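Relik capsid n-terminal domain (Oryctolagus cuniculus, PDB 2XGU) probably helps build the capsid shell of an ancient rabbit lentivirus, serving as the N-terminal domain of its capsid protein. Local coordinates at residues R125-V128 with L129-L132. Sequence-based numbering, arbitrary orientation. Where two conformers were deposited one is given.
Sequences RTWV and LEAL
Arg125 and Leu129 lie one turn apart on helix 118-134, and the Leu129 N to Arg125 O hydrogen bond (2.9 Å, N-H...O 169°) opens four successive i to i+4 bonds that run through Glu130 to Thr126, Ala131 to Trp127 and Leu132 to Val128, evidence of regular alpha-helix. The side chains of the same pair meet obliquely: in the modelled conformer of Leu129, one of two, CD1 sits over the centre of one guanidinium face, 3.5 Å from Arg125 CZ. The arginine chain, fully extended from CG to NE with CG anti to the backbone N (chi1 173°), carries the guanidinium out to the leucine's CD1 branch, and a turn about the last bond presents its face. The polar atoms are engaged beyond the helix: NE with Ser44 OG, NH2 with Gly41 O and with Gln136 OE1 of the second subunit. On the next flank Thr126 and Glu130 run alongside each other. Glu130 CG turns to the side of its own backbone N (chi1 -68°) and lies 3.1 Å from Thr126 O, and OE2 rests 3.3 Å from Thr126 CG2. Glu130 OE1 has a weak, long ion pair with Lys76, whereas OE2 is close to the carboxylate of Glu134 of the second subunit, a like-charge approach that could raise the glutamate's pKa. Val128 and Leu132 point the same way, with CG1 of Val128 4.1 Å from CD1 of Leu132. Both pack on Phe40 of helix 34-43, while Trp127 makes an edge-to-face contact with Trp80 and Ala131 packs on helix 63-83. Successive flanks of one largely buried helix thus serve the core and the subunit interface, consistent with the mainly helical fold of retroviral capsid N-terminal domains.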
loop_
_atom_site.group_PDB
_atom_site.type_symbol
_atom_site.label_atom_id
_atom_site.label_comp_id
_atom_site.label_asym_id
_atom_site.label_seq_id
_atom_site.Cartn_x
_atom_site.Cartn_y
_atom_site.Cartn_z
ATOM N N ARG A 125 6.289 -5.833 5.785
ATOM C CA ARG A 125 6.758 -5.223 4.548
ATOM C C ARG A 125 5.582 -4.641 3.767
ATOM O O ARG A 125 5.674 -3.527 3.248
ATOM C CB ARG A 125 7.531 -6.235 3.700
ATOM C CG ARG A 125 7.905 -5.724 2.313
ATOM C CD ARG A 125 8.699 -6.779 1.542
ATOM N NE ARG A 125 8.968 -6.332 0.175
ATOM C CZ ARG A 125 8.111 -6.453 -0.835
ATOM N NH1 ARG A 125 6.930 -7.038 -0.650
ATOM N NH2 ARG A 125 8.434 -5.985 -2.040
ATOM N N THR A 126 4.482 -5.389 3.698
ATOM C CA THR A 126 3.261 -4.895 3.080
ATOM C C THR A 126 2.756 -3.608 3.732
ATOM O O THR A 126 2.456 -2.638 3.040
ATOM C CB THR A 126 2.179 -5.986 3.100
ATOM O OG1 THR A 126 2.564 -7.026 2.196
ATOM C CG2 THR A 126 0.823 -5.420 2.693
ATOM N N TRP A 127 2.696 -3.571 5.064
ATOM C CA TRP A 127 2.286 -2.354 5.771
ATOM C C TRP A 127 3.187 -1.157 5.439
ATOM O O TRP A 127 2.696 -0.055 5.188
ATOM C CB TRP A 127 2.327 -2.565 7.294
ATOM C CG TRP A 127 1.246 -3.460 7.835
ATOM C CD1 TRP A 127 0.253 -4.067 7.136
ATOM C CD2 TRP A 127 1.068 -3.850 9.207
ATOM N NE1 TRP A 127 -0.548 -4.810 7.985
ATOM C CE2 TRP A 127 -0.059 -4.696 9.260
ATOM C CE3 TRP A 127 1.755 -3.567 10.390
ATOM C CZ2 TRP A 127 -0.513 -5.257 10.452
ATOM C CZ3 TRP A 127 1.304 -4.123 11.577
ATOM C CH2 TRP A 127 0.174 -4.949 11.597
ATOM N N VAL A 128 4.499 -1.372 5.443
ATOM C CA VAL A 128 5.438 -0.281 5.193
ATOM C C VAL A 128 5.307 0.238 3.759
ATOM O O VAL A 128 5.260 1.450 3.523
ATOM C CB VAL A 128 6.883 -0.732 5.495
ATOM C CG1 VAL A 128 7.883 0.359 5.140
ATOM C CG2 VAL A 128 7.015 -1.088 6.970
ATOM N N LEU A 129 5.228 -0.679 2.798
ATOM C CA LEU A 129 5.057 -0.263 1.415
ATOM C C LEU A 129 3.705 0.429 1.196
ATOM O O LEU A 129 3.632 1.431 0.479
ATOM C CB LEU A 129 5.296 -1.446 0.452
ATOM C CG LEU A 129 6.800 -1.745 0.270
ATOM C CD1 LEU A 129 7.084 -3.141 -0.270
ATOM C CD2 LEU A 129 7.454 -0.683 -0.636
ATOM N N GLU A 130 2.644 -0.068 1.824
ATOM C CA GLU A 130 1.360 0.621 1.735
ATOM C C GLU A 130 1.470 2.038 2.296
ATOM O O GLU A 130 0.956 2.980 1.709
ATOM C CB GLU A 130 0.265 -0.170 2.448
ATOM C CG GLU A 130 -0.037 -1.462 1.700
ATOM C CD GLU A 130 -1.017 -2.351 2.413
ATOM O OE1 GLU A 130 -1.318 -2.075 3.589
ATOM O OE2 GLU A 130 -1.494 -3.321 1.783
ATOM N N ALA A 131 2.150 2.193 3.427
ATOM C CA ALA A 131 2.298 3.503 4.045
ATOM C C ALA A 131 3.072 4.463 3.148
ATOM O O ALA A 131 2.669 5.610 2.958
ATOM C CB ALA A 131 2.971 3.376 5.405
ATOM N N LEU A 132 4.181 3.987 2.596
ATOM C CA LEU A 132 4.947 4.796 1.642
ATOM C C LEU A 132 4.100 5.208 0.436
ATOM O O LEU A 132 4.075 6.376 0.037
ATOM C CB LEU A 132 6.200 4.051 1.183
ATOM C CG LEU A 132 7.283 3.886 2.237
ATOM C CD1 LEU A 132 8.269 2.804 1.834
ATOM C CD2 LEU A 132 7.989 5.229 2.394
#